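Local coordinates for alkylhalidase CmlS (Streptomyces venezuelae, PDB 3I3L), which acts as a flavin-dependent halogenase in chloramphenicol biosynthesis and carries its FAD covalently bonded to the protein, at residues Leu45-Thr50 against Ala341-Thr346; Glu137-Ser140 against Thr144-Glu147; Tyr203-Val208 against Arg392-Thr397; Ser210-Lys215 against Ala267-Thr272. All coordinates share one frame; numbering follows the deposited sequence.

Interaction 1. Residues Leu45-Thr50 against Ala341-Thr346; sequences LGHDVT and AIDRIT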
loop_
_atom_site.group_PDB
_atom_site.type_symbol
_atom_site.label_atom_id
_atom_site.label_comp_id
_atom_site.label_asym_id
_atom_site.label_seq_id
_atom_site.Cartn_x
_atom_site.Cartn_y
_atom_site.Cartn_z
ATOM N N LEU A 45 -10.564 16.057 13.856
ATOM C CA LEU A 45 -10.131 15.768 15.223
ATOM C C LEU A 45 -10.024 17.046 16.097
ATOM O O LEU A 45 -9.650 16.976 17.260
ATOM C CB LEU A 45 -8.819 14.988 15.268
ATOM C CG LEU A 45 -8.832 13.595 14.634
ATOM C CD1 LEU A 45 -7.400 13.059 14.530
ATOM C CD2 LEU A 45 -9.731 12.624 15.451
ATOM N N GLY A 46 -10.342 18.194 15.499
ATOM C CA GLY A 46 -10.504 19.432 16.202
ATOM C C GLY A 46 -9.245 20.279 16.280
ATOM O O GLY A 46 -9.166 21.151 17.139
ATOM N N HIS A 47 -8.266 20.041 15.402
ATOM C CA HIS A 47 -7.030 20.781 15.432
ATOM C C HIS A 47 -7.029 21.871 14.435
ATOM O O HIS A 47 -7.903 21.946 13.587
ATOM C CB HIS A 47 -5.813 19.825 15.274
ATOM C CG HIS A 47 -5.754 18.776 16.341
ATOM N ND1 HIS A 47 -4.971 18.901 17.468
ATOM C CD2 HIS A 47 -6.402 17.596 16.464
ATOM C CE1 HIS A 47 -5.151 17.852 18.258
ATOM N NE2 HIS A 47 -6.009 17.040 17.670
ATOM N N ASP A 48 -6.007 22.722 14.504
ATOM C CA ASP A 48 -6.002 23.950 13.724
ATOM C C ASP A 48 -4.964 23.851 12.554
ATOM O O ASP A 48 -3.721 23.869 12.782
ATOM C CB ASP A 48 -5.674 25.085 14.703
ATOM C CG ASP A 48 -5.489 26.441 14.025
ATOM O OD1 ASP A 48 -5.869 26.595 12.874
ATOM O OD2 ASP A 48 -4.983 27.369 14.680
ATOM N N VAL A 49 -5.459 23.704 11.319
ATOM C CA VAL A 49 -4.591 23.245 10.225
ATOM C C VAL A 49 -4.253 24.349 9.232
ATOM O O VAL A 49 -5.136 25.094 8.799
ATOM C CB VAL A 49 -5.201 22.033 9.479
ATOM C CG1 VAL A 49 -4.320 21.651 8.340
ATOM C CG2 VAL A 49 -5.390 20.830 10.443
ATOM N N THR A 50 -2.984 24.419 8.836
ATOM C CA THR A 50 -2.599 25.202 7.659
ATOM C C THR A 50 -1.845 24.348 6.590
ATOM O O THR A 50 -0.906 23.679 6.912
ATOM C CB THR A 50 -1.824 26.473 8.078
ATOM O OG1 THR A 50 -2.694 27.300 8.899
ATOM C CG2 THR A 50 -1.393 27.266 6.859
ATOM N N ALA A 341 -2.123 10.384 15.416
ATOM C CA ALA A 341 -0.944 10.382 16.286
ATOM C C ALA A 341 -0.742 11.748 16.932
ATOM O O ALA A 341 -0.454 11.834 18.129
ATOM C CB ALA A 341 0.339 10.002 15.457
ATOM N N ILE A 342 -0.839 12.810 16.092
ATOM C CA ILE A 342 -0.682 14.176 16.608
ATOM C C ILE A 342 -1.802 14.468 17.669
ATOM O O ILE A 342 -1.549 15.016 18.741
ATOM C CB ILE A 342 -0.696 15.159 15.461
ATOM C CG1 ILE A 342 0.665 15.120 14.670
ATOM C CG2 ILE A 342 -0.869 16.633 16.015
ATOM C CD1 ILE A 342 0.531 15.813 13.338
ATOM N N ASP A 343 -3.023 14.050 17.372
ATOM C CA ASP A 343 -4.118 14.209 18.331
ATOM C C ASP A 343 -3.858 13.523 19.660
ATOM O O ASP A 343 -4.060 14.097 20.735
ATOM C CB ASP A 343 -5.444 13.695 17.723
ATOM C CG ASP A 343 -6.623 13.896 18.665
ATOM O OD1 ASP A 343 -6.866 15.047 19.102
ATOM O OD2 ASP A 343 -7.281 12.908 18.997
ATOM N N ARG A 344 -3.392 12.281 19.606
ATOM C CA ARG A 344 -3.112 11.549 20.828
ATOM C C ARG A 344 -2.022 12.176 21.645
ATOM O O ARG A 344 -2.093 12.203 22.869
ATOM C CB ARG A 344 -2.749 10.095 20.487
ATOM C CG ARG A 344 -2.592 9.196 21.651
ATOM C CD ARG A 344 -3.906 8.699 22.182
ATOM N NE ARG A 344 -3.735 8.011 23.465
ATOM C CZ ARG A 344 -4.731 7.530 24.221
ATOM N NH1 ARG A 344 -5.984 7.582 23.815
ATOM N NH2 ARG A 344 -4.445 6.972 25.393
ATOM N N ILE A 345 -0.960 12.643 21.001
ATOM C CA ILE A 345 0.144 13.216 21.753
ATOM C C ILE A 345 -0.295 14.547 22.379
ATOM O O ILE A 345 0.148 14.909 23.435
ATOM C CB ILE A 345 1.395 13.455 20.855
ATOM C CG1 ILE A 345 1.989 12.115 20.373
ATOM C CG2 ILE A 345 2.461 14.317 21.617
ATOM C CD1 ILE A 345 2.951 12.274 19.159
ATOM N N THR A 346 -1.131 15.284 21.666
ATOM C CA THR A 346 -1.599 16.578 22.109
ATOM C C THR A 346 -2.405 16.443 23.435
ATOM O O THR A 346 -2.252 17.287 24.310
ATOM C CB THR A 346 -2.475 17.248 21.035
ATOM O OG1 THR A 346 -1.674 17.488 19.859
ATOM C CG2 THR A 346 -3.040 18.601 21.582
#

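Interaction 2. Residues Glu137-Ser140 against Thr144-Glu147; sequences EARS and TVHE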
loop_
_atom_site.group_PDB
_atom_site.type_symbol
_atom_site.label_atom_id
_atom_site.label_comp_id
_atom_site.label_asym_id
_atom_site.label_seq_id
_atom_site.Cartn_x
_atom_site.Cartn_y
_atom_site.Cartn_z
ATOM N N GLU A 137 -12.130 20.704 -0.975
ATOM C CA GLU A 137 -12.875 20.256 0.187
ATOM C C GLU A 137 -12.263 20.790 1.491
ATOM O O GLU A 137 -12.996 21.323 2.338
ATOM C CB GLU A 137 -13.058 18.738 0.194
ATOM C CG GLU A 137 -13.854 18.282 1.352
ATOM C CD GLU A 137 -15.271 18.815 1.317
ATOM O OE1 GLU A 137 -15.804 18.955 0.194
ATOM O OE2 GLU A 137 -15.843 19.055 2.420
ATOM N N ALA A 138 -10.931 20.713 1.630
ATOM C CA ALA A 138 -10.243 21.218 2.840
ATOM C C ALA A 138 -10.575 22.702 3.087
ATOM O O ALA A 138 -10.957 23.083 4.223
ATOM C CB ALA A 138 -8.723 21.021 2.780
ATOM N N ARG A 139 -10.467 23.514 2.021
ATOM C CA ARG A 139 -10.842 24.934 2.053
ATOM C C ARG A 139 -12.248 25.145 2.612
ATOM O O ARG A 139 -12.433 25.926 3.522
ATOM C CB ARG A 139 -10.769 25.555 0.643
ATOM C CG ARG A 139 -9.383 26.091 0.255
ATOM C CD ARG A 139 -9.458 26.824 -1.077
ATOM N NE ARG A 139 -8.179 26.825 -1.781
ATOM C CZ ARG A 139 -7.274 27.780 -1.656
ATOM N NH1 ARG A 139 -7.527 28.820 -0.867
ATOM N NH2 ARG A 139 -6.117 27.708 -2.303
ATOM N N SER A 140 -13.219 24.445 2.044
ATOM C CA SER A 140 -14.630 24.534 2.419
ATOM C C SER A 140 -14.869 24.218 3.860
ATOM O O SER A 140 -15.945 24.514 4.371
ATOM C CB SER A 140 -15.458 23.541 1.614
ATOM O OG SER A 140 -15.559 24.012 0.295
ATOM N N THR A 144 -7.110 26.474 6.440
ATOM C CA THR A 144 -6.361 27.493 5.709
ATOM C C THR A 144 -5.460 26.862 4.659
ATOM O O THR A 144 -4.643 25.979 4.988
ATOM C CB THR A 144 -5.454 28.304 6.719
ATOM O OG1 THR A 144 -6.265 28.796 7.789
ATOM C CG2 THR A 144 -4.733 29.488 6.008
ATOM N N VAL A 145 -5.572 27.311 3.414
ATOM C CA VAL A 145 -4.787 26.719 2.358
ATOM C C VAL A 145 -4.075 27.831 1.591
ATOM O O VAL A 145 -4.727 28.734 1.115
ATOM C CB VAL A 145 -5.667 25.833 1.368
ATOM C CG1 VAL A 145 -4.881 25.468 0.103
ATOM C CG2 VAL A 145 -6.216 24.578 2.051
ATOM N N HIS A 146 -2.756 27.745 1.452
ATOM C CA HIS A 146 -2.001 28.651 0.626
ATOM C C HIS A 146 -1.380 27.906 -0.556
ATOM O O HIS A 146 -0.350 27.217 -0.412
ATOM C CB HIS A 146 -0.872 29.328 1.416
ATOM C CG HIS A 146 -1.309 29.999 2.685
ATOM N ND1 HIS A 146 -2.269 30.990 2.705
ATOM C CD2 HIS A 146 -0.871 29.867 3.967
ATOM C CE1 HIS A 146 -2.418 31.426 3.948
ATOM N NE2 HIS A 146 -1.582 30.763 4.733
ATOM N N GLU A 147 -1.959 28.098 -1.742
ATOM C CA GLU A 147 -1.373 27.610 -2.968
ATOM C C GLU A 147 -0.262 28.560 -3.369
ATOM O O GLU A 147 -0.164 29.649 -2.833
ATOM C CB GLU A 147 -2.413 27.490 -4.078
ATOM C CG GLU A 147 -3.328 26.286 -3.908
ATOM C CD GLU A 147 -4.357 26.199 -4.970
ATOM O OE1 GLU A 147 -4.038 26.443 -6.160
ATOM O OE2 GLU A 147 -5.517 25.859 -4.635
HETATM O O HOH W 1 -7.307 24.370 -3.586
HETATM O O HOH W 2 -4.352 29.866 -1.981
#

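Interaction 3. Residues Tyr203-Val208 against Arg392-Thr397; sequences YRNFAV and RKRRIT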
loop_
_atom_site.group_PDB
_atom_site.type_symbol
_atom_site.label_atom_id
_atom_site.label_comp_id
_atom_site.label_asym_id
_atom_site.label_seq_id
_atom_site.Cartn_x
_atom_site.Cartn_y
_atom_site.Cartn_z
ATOM N N TYR A 203 16.030 -1.542 -6.417
ATOM C CA TYR A 203 14.758 -1.213 -7.049
ATOM C C TYR A 203 14.756 0.250 -7.534
ATOM O O TYR A 203 14.167 1.168 -6.889
ATOM C CB TYR A 203 13.609 -1.536 -6.095
ATOM C CG TYR A 203 13.321 -3.027 -6.000
ATOM C CD1 TYR A 203 14.259 -3.878 -5.524
ATOM C CD2 TYR A 203 12.133 -3.564 -6.446
ATOM C CE1 TYR A 203 14.038 -5.232 -5.426
ATOM C CE2 TYR A 203 11.892 -4.923 -6.360
ATOM C CZ TYR A 203 12.875 -5.743 -5.810
ATOM O OH TYR A 203 12.720 -7.081 -5.686
ATOM N N ARG A 204 15.472 0.479 -8.619
ATOM C CA ARG A 204 15.667 1.849 -9.101
ATOM C C ARG A 204 15.011 1.966 -10.432
ATOM O O ARG A 204 15.674 1.913 -11.438
ATOM C CB ARG A 204 17.135 2.228 -9.177
ATOM C CG ARG A 204 17.780 2.182 -7.740
ATOM C CD ARG A 204 19.234 2.465 -7.717
ATOM N NE ARG A 204 19.738 2.390 -6.336
ATOM C CZ ARG A 204 20.967 2.724 -5.979
ATOM N NH1 ARG A 204 21.819 3.171 -6.919
ATOM N NH2 ARG A 204 21.347 2.620 -4.704
ATOM N N ASN A 205 13.690 2.132 -10.383
ATOM C CA ASN A 205 12.812 2.171 -11.494
ATOM C C ASN A 205 12.774 3.562 -12.080
ATOM O O ASN A 205 12.823 4.596 -11.362
ATOM C CB ASN A 205 11.410 1.788 -11.003
ATOM C CG ASN A 205 11.310 0.344 -10.644
ATOM O OD1 ASN A 205 11.950 -0.494 -11.255
ATOM N ND2 ASN A 205 10.521 0.032 -9.632
ATOM N N PHE A 206 12.569 3.609 -13.392
ATOM C CA PHE A 206 12.620 4.859 -14.158
ATOM C C PHE A 206 11.410 4.718 -15.089
ATOM O O PHE A 206 11.241 3.679 -15.700
ATOM C CB PHE A 206 13.995 4.861 -14.864
ATOM C CG PHE A 206 14.147 5.855 -15.952
ATOM C CD1 PHE A 206 13.849 7.173 -15.735
ATOM C CD2 PHE A 206 14.630 5.462 -17.212
ATOM C CE1 PHE A 206 14.002 8.133 -16.775
ATOM C CE2 PHE A 206 14.739 6.354 -18.249
ATOM C CZ PHE A 206 14.444 7.699 -18.033
ATOM N N ALA A 207 10.532 5.724 -15.139
ATOM C CA ALA A 207 9.296 5.598 -15.910
ATOM C C ALA A 207 9.156 6.597 -17.048
ATOM O O ALA A 207 9.621 7.739 -16.933
ATOM C CB ALA A 207 8.020 5.718 -14.985
ATOM N N VAL A 208 8.462 6.147 -18.104
ATOM C CA VAL A 208 8.305 6.884 -19.349
ATOM C C VAL A 208 6.908 6.584 -19.884
ATOM O O VAL A 208 6.561 5.424 -20.103
ATOM C CB VAL A 208 9.361 6.404 -20.393
ATOM C CG1 VAL A 208 9.256 7.189 -21.676
ATOM C CG2 VAL A 208 10.779 6.525 -19.806
ATOM N N ARG A 392 17.402 -8.890 -13.511
ATOM C CA ARG A 392 18.536 -9.330 -12.718
ATOM C C ARG A 392 18.669 -8.504 -11.435
ATOM O O ARG A 392 19.078 -9.013 -10.395
ATOM C CB ARG A 392 19.817 -9.154 -13.568
ATOM C CG ARG A 392 21.130 -9.382 -12.842
ATOM C CD ARG A 392 22.331 -9.650 -13.878
ATOM N NE ARG A 392 22.663 -8.502 -14.685
ATOM C CZ ARG A 392 22.335 -8.321 -15.983
ATOM N NH1 ARG A 392 22.720 -7.238 -16.627
ATOM N NH2 ARG A 392 21.630 -9.218 -16.664
ATOM N N LYS A 393 18.418 -7.209 -11.527
ATOM C CA LYS A 393 18.498 -6.399 -10.328
ATOM C C LYS A 393 17.365 -6.764 -9.375
ATOM O O LYS A 393 17.536 -6.652 -8.193
ATOM C CB LYS A 393 18.516 -4.871 -10.650
ATOM C CG LYS A 393 19.759 -4.420 -11.490
ATOM C CD LYS A 393 21.077 -4.677 -10.707
ATOM C CE LYS A 393 22.315 -4.043 -11.363
ATOM N NZ LYS A 393 22.649 -2.738 -10.677
ATOM N N ARG A 394 16.224 -7.191 -9.897
ATOM C CA ARG A 394 15.027 -7.277 -9.060
ATOM C C ARG A 394 14.656 -8.671 -8.573
ATOM O O ARG A 394 13.938 -8.820 -7.549
ATOM C CB ARG A 394 13.839 -6.611 -9.750
ATOM C CG ARG A 394 13.966 -5.119 -9.758
ATOM C CD ARG A 394 13.172 -4.530 -10.944
ATOM N NE ARG A 394 13.404 -3.102 -11.059
ATOM C CZ ARG A 394 14.509 -2.555 -11.600
ATOM N NH1 ARG A 394 15.475 -3.329 -12.088
ATOM N NH2 ARG A 394 14.642 -1.242 -11.694
ATOM N N ARG A 395 15.159 -9.701 -9.263
ATOM C CA ARG A 395 14.797 -11.068 -8.926
ATOM C C ARG A 395 15.569 -11.443 -7.713
ATOM O O ARG A 395 16.604 -10.877 -7.476
ATOM C CB ARG A 395 15.085 -12.042 -10.100
ATOM C CG ARG A 395 16.591 -12.409 -10.332
ATOM C CD ARG A 395 16.772 -13.191 -11.696
ATOM N NE ARG A 395 18.192 -13.227 -12.069
ATOM C CZ ARG A 395 18.733 -12.788 -13.217
ATOM N NH1 ARG A 395 17.998 -12.311 -14.239
ATOM N NH2 ARG A 395 20.063 -12.832 -13.359
ATOM N N ILE A 396 15.060 -12.395 -6.925
ATOM C CA ILE A 396 15.730 -12.767 -5.705
ATOM C C ILE A 396 17.160 -13.317 -5.974
ATOM O O ILE A 396 17.381 -14.094 -6.924
ATOM C CB ILE A 396 14.882 -13.804 -4.927
ATOM C CG1 ILE A 396 13.843 -13.083 -4.077
ATOM C CG2 ILE A 396 15.799 -14.766 -4.022
ATOM C CD1 ILE A 396 12.629 -13.992 -3.730
ATOM N N THR A 397 18.094 -12.901 -5.126
ATOM C CA THR A 397 19.505 -13.273 -5.201
ATOM C C THR A 397 19.709 -14.494 -4.319
ATOM O O THR A 397 19.385 -14.447 -3.153
ATOM C CB THR A 397 20.388 -12.121 -4.609
ATOM O OG1 THR A 397 20.556 -11.102 -5.592
ATOM C CG2 THR A 397 21.787 -12.615 -4.169
#

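Interaction 4. Residues Ser210-Lys215 against Ala267-Thr272; sequences SYFKLK and AFYSST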
loop_
_atom_site.group_PDB
_atom_site.type_symbol
_atom_site.label_atom_id
_atom_site.label_comp_id
_atom_site.label_asym_id
_atom_site.label_seq_id
_atom_site.Cartn_x
_atom_site.Cartn_y
_atom_site.Cartn_z
ATOM N N SER A 210 2.811 8.092 -21.551
ATOM C CA SER A 210 2.013 8.994 -22.366
ATOM C C SER A 210 0.560 8.526 -22.358
ATOM O O SER A 210 0.219 7.582 -21.619
ATOM C CB SER A 210 2.571 9.042 -23.799
ATOM O OG SER A 210 2.012 10.103 -24.590
ATOM N N TYR A 211 -0.297 9.165 -23.171
ATOM C CA TYR A 211 -1.717 8.836 -23.223
ATOM C C TYR A 211 -2.157 8.487 -24.638
ATOM O O TYR A 211 -1.584 8.954 -25.606
ATOM C CB TYR A 211 -2.546 9.973 -22.613
ATOM C CG TYR A 211 -2.205 10.198 -21.137
ATOM C CD1 TYR A 211 -2.966 9.646 -20.138
ATOM C CD2 TYR A 211 -1.090 10.928 -20.763
ATOM C CE1 TYR A 211 -2.634 9.833 -18.810
ATOM C CE2 TYR A 211 -0.758 11.108 -19.453
ATOM C CZ TYR A 211 -1.558 10.554 -18.476
ATOM O OH TYR A 211 -1.241 10.691 -17.137
ATOM N N PHE A 212 -3.171 7.637 -24.734
ATOM C CA PHE A 212 -3.728 7.192 -25.987
ATOM C C PHE A 212 -5.236 7.336 -25.980
ATOM O O PHE A 212 -5.870 7.151 -24.950
ATOM C CB PHE A 212 -3.354 5.738 -26.293
ATOM C CG PHE A 212 -1.892 5.545 -26.620
ATOM C CD1 PHE A 212 -1.453 5.557 -27.947
ATOM C CD2 PHE A 212 -0.946 5.332 -25.599
ATOM C CE1 PHE A 212 -0.064 5.376 -28.270
ATOM C CE2 PHE A 212 0.428 5.165 -25.913
ATOM C CZ PHE A 212 0.863 5.181 -27.250
ATOM N N LYS A 213 -5.799 7.636 -27.152
ATOM C CA LYS A 213 -7.240 7.590 -27.381
ATOM C C LYS A 213 -7.588 6.170 -27.797
ATOM O O LYS A 213 -7.156 5.696 -28.844
ATOM C CB LYS A 213 -7.638 8.602 -28.456
ATOM C CG LYS A 213 -9.113 8.524 -28.929
ATOM C CD LYS A 213 -9.779 9.922 -28.927
ATOM C CE LYS A 213 -9.248 10.823 -30.022
ATOM N NZ LYS A 213 -9.959 10.580 -31.323
ATOM N N LEU A 214 -8.342 5.492 -26.939
ATOM C CA LEU A 214 -8.624 4.079 -27.094
ATOM C C LEU A 214 -9.762 3.791 -26.154
ATOM O O LEU A 214 -9.780 4.301 -25.036
ATOM C CB LEU A 214 -7.399 3.237 -26.671
ATOM C CG LEU A 214 -7.606 1.710 -26.615
ATOM C CD1 LEU A 214 -7.800 1.101 -28.013
ATOM C CD2 LEU A 214 -6.464 1.030 -25.885
ATOM N N LYS A 215 -10.711 2.983 -26.590
ATOM C CA LYS A 215 -11.848 2.632 -25.762
ATOM C C LYS A 215 -11.568 1.269 -25.117
ATOM O O LYS A 215 -11.053 0.359 -25.781
ATOM C CB LYS A 215 -13.122 2.576 -26.624
ATOM C CG LYS A 215 -14.436 2.309 -25.850
ATOM C CD LYS A 215 -15.340 3.563 -25.785
ATOM C CE LYS A 215 -16.056 3.841 -27.125
ATOM N NZ LYS A 215 -16.944 5.043 -27.069
ATOM N N ALA A 267 11.445 8.941 -28.952
ATOM C CA ALA A 267 11.978 7.810 -29.662
ATOM C C ALA A 267 12.117 6.614 -28.712
ATOM O O ALA A 267 11.750 5.504 -29.075
ATOM C CB ALA A 267 13.377 8.186 -30.314
ATOM N N PHE A 268 12.638 6.841 -27.499
ATOM C CA PHE A 268 12.724 5.746 -26.528
ATOM C C PHE A 268 11.349 5.112 -26.214
ATOM O O PHE A 268 11.215 3.898 -26.106
ATOM C CB PHE A 268 13.438 6.176 -25.239
ATOM C CG PHE A 268 13.624 5.031 -24.256
ATOM C CD1 PHE A 268 14.712 4.174 -24.369
ATOM C CD2 PHE A 268 12.671 4.778 -23.261
ATOM C CE1 PHE A 268 14.886 3.111 -23.482
ATOM C CE2 PHE A 268 12.804 3.746 -22.404
ATOM C CZ PHE A 268 13.918 2.892 -22.473
ATOM N N TYR A 269 10.333 5.948 -26.125
ATOM C CA TYR A 269 9.022 5.514 -25.727
ATOM C C TYR A 269 8.384 4.593 -26.749
ATOM O O TYR A 269 7.926 3.473 -26.422
ATOM C CB TYR A 269 8.134 6.740 -25.406
ATOM C CG TYR A 269 6.740 6.401 -25.005
ATOM C CD1 TYR A 269 6.456 5.813 -23.753
ATOM C CD2 TYR A 269 5.688 6.636 -25.871
ATOM C CE1 TYR A 269 5.105 5.482 -23.384
ATOM C CE2 TYR A 269 4.359 6.338 -25.523
ATOM C CZ TYR A 269 4.082 5.758 -24.270
ATOM O OH TYR A 269 2.766 5.453 -23.950
ATOM N N SER A 270 8.344 5.044 -27.997
ATOM C CA SER A 270 7.755 4.249 -29.093
ATOM C C SER A 270 8.533 2.961 -29.384
ATOM O O SER A 270 7.912 1.905 -29.551
ATOM C CB SER A 270 7.673 5.073 -30.380
ATOM O OG SER A 270 7.057 6.316 -30.078
ATOM N N SER A 271 9.867 3.026 -29.460
ATOM C CA SER A 271 10.618 1.783 -29.793
ATOM C C SER A 271 10.594 0.776 -28.634
ATOM O O SER A 271 10.570 -0.434 -28.833
ATOM C CB SER A 271 12.071 2.058 -30.222
ATOM O OG SER A 271 12.790 2.796 -29.256
ATOM N N THR A 272 10.560 1.275 -27.415
ATOM C CA THR A 272 10.425 0.383 -26.288
ATOM C C THR A 272 9.017 -0.212 -26.233
ATOM O O THR A 272 8.863 -1.435 -26.102
ATOM C CB THR A 272 10.813 1.066 -24.973
ATOM O OG1 THR A 272 12.114 1.644 -25.113
ATOM C CG2 THR A 272 10.896 0.047 -23.836
#

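Interaction 1. Residues Leu45-Thr50 against Ala341-Thr346
His47 meets Asp343 through one short, nearly straight hydrogen bond: NE2 of His47 donates to OD1 of Asp343 at 2.6 Å, with an N-H...O angle of 160°. The oxygen lies close to the plane of the imidazole, at its edge, and is reached on the anti side of the carboxylate, a little out of its plane. Asp343 CG, trans to the backbone N (chi1 -178°), carries the carboxylate toward the imidazole; the two planes stand 80° apart. Beside this bond, Leu45 CD1 packs on Asp343 CB at 3.8 Å, and Thr346 OG1 approaches His47 CE1 obliquely, also at 3.8 Å.

The other imidazole nitrogen, ND1, accepts from the amide of Ser24, and the two nitrogen bonds together hold the ring rotation. Asp343 OD2 is taken by salt bridges to Arg347 and Arg497, probably stabilising the buried carboxylate as an anion. Thr346 OG1 donates to Ile342 O at 2.7 Å and is also hydrogen-bonded to Ser24 OG.

Gly46, with positive phi, forms the Schellman motif that ends helix 33-44 and turns the chain into strand 48-52. The contact joins this turn to the C-terminal part of helix 327-347, which also packs on strand 179-182 and helix 352-382.

Interaction 2. Residues Glu137-Ser140 against Thr144-Glu147
Arg139 lays its guanidinium across Val145 and turns one edge of it to Glu147, so a face and an edge of the same flat group serve two residues of the strand segment. The side chain runs extended from CG to NE, and a fourth torsion of -92° then swings the guanidinium across the line of the chain. Its face comes down on Val145 CG1, with NH2 of Arg139 3.5 Å from that methyl, off-centre toward the rim. Nearer the helix, Arg139 CG rests on Val145 CB at 3.9 Å, and Ala138 CB adds a looser apolar touch to Val145 CG2 at 4.4 Å.

At the edge, Arg139 NH2 forms a salt bridge with Glu147 OE2, 3.0 Å long with an N-H...O angle of 159°. The oxygen lies near the guanidinium plane, but the nitrogen stands above the carboxylate plane, and the two planes are 63° apart, so this is a single-bond and not a bidentate pairing. Water 1 sits 3.2 Å from Arg139 NE and 2.6 Å from Glu147 OE2. Water 2 accepts from Arg139 NH2 at 2.8 Å and from the amide of Glu147. The other carboxylate oxygen, OE1, accepts from the amide of Phe57.

Glu147 follows the strand directly, with its side chain about 5 Å from that of Glu53, an FAD-binding residue. A helix returning through a short turn into an edge strand, parallel to strand 48-52, is the alpha/beta construction of a Rossmann-type FAD-binding sheet.

Interaction 3. Residues Tyr203-Val208 against Arg392-Thr397
The Tyr203 ring carries Arg394 CG over the centre of one face, 4.0 Å from the centroid and 10° off the ring normal, a CH-pi contact. The arginine chain, extended from CG to NE, takes the guanidinium past the ring, where its edge meets Asn205 OD1 and Arg204 O. NH2 of Arg394 donates to Asn205 OD1 at 2.8 Å and NE donates to the same oxygen at 3.0 Å, a side-on grip of two bent bonds in which NH2 stands above the carbonyl plane and NE is tilted from it; amide and guanidinium planes are 24° apart.

Strand 203-213 runs between strands 245-253 and 287-302, antiparallel to both, in the large sheet beside the flavin, and Arg394, at the end of helix 389-394, packs against the first residues of this strand. Asn205 pairs through its backbone with Asp297, the residue covalently bonded to FAD, and two residues on Ala207 touches the cofactor.

Asn205 ND2 is hydrogen-bonded to Asp321. Arg394 NH1 has a salt bridge with Asp253 and a hydrogen bond to Phe390 O, and the Phe390 ring makes a cation-pi contact. The tyrosine ring meets that of His371, and Tyr203 OH lies 2.8 Å from Arg394 O.

Interaction 4. Residues Ser210-Lys215 against Ala267-Thr272
Tyr269 reaches from its helix to Ser210 and Phe212 on the strand, and its side chain carries the whole contact. CB leaves the helix toward the strand, and CG, trans to the backbone N (chi1 179°), carries the ring on in that direction. CE1 lies 3.6 Å from Val208 O and also near Ser210 N; CE2 lies 3.7 Å from Ser210 CB and also meets Phe212 CZ, at 4.1 Å. CZ of Tyr269 is likewise 3.6 Å from Ser210 CB, a methylene that approaches the ring obliquely. At the tip, OH comes to 3.1 Å from Phe212 CE2, near the plane of the phenylalanine ring and at its edge; the two side chains run at each other from opposite directions. Phe212 CE2 and Tyr269 CZ are 4.1 Å apart.

The hydroxyl's polar partner is Val248 O, on strand 245-253, the same residue that pairs with Ser210 through the backbone. The tyrosine ring also packs on Leu250 and on Val292 of strand 287-302, so this one aromatic side chain touches strand 203-213 and the two strands that flank it antiparallel in the large sheet, 245-253 and 287-302. Tyr211, between the two contacting strand residues, points away from the helix and bonds through its OH to Glu64 and Tyr60.

Ser210 meets the ring with its CB, while its OG, trans to the backbone N, is hydrogen-bonded to Glu291 O.

In the fold
From the N terminus, residues 45-50 open the long loop of interaction 1, which closes only at 341-346. Interaction 2 falls within it as a local helix-to-strand return, and its strand 144-146 lies next to strand 48-52 in the Rossmann-type sheet, where the two contacts touch. Strand 203-213 then opens both interaction 3 and interaction 4. Interaction 4 closes first, at 267-272, and so lies within the loops of interactions 1 and 3; it touches interaction 3 through the shared strand. The latter closes at 392-397, beyond 341-346, so interactions 1 and 3 cross, their centres about 39 Å apart on opposite sides of the chain's centre.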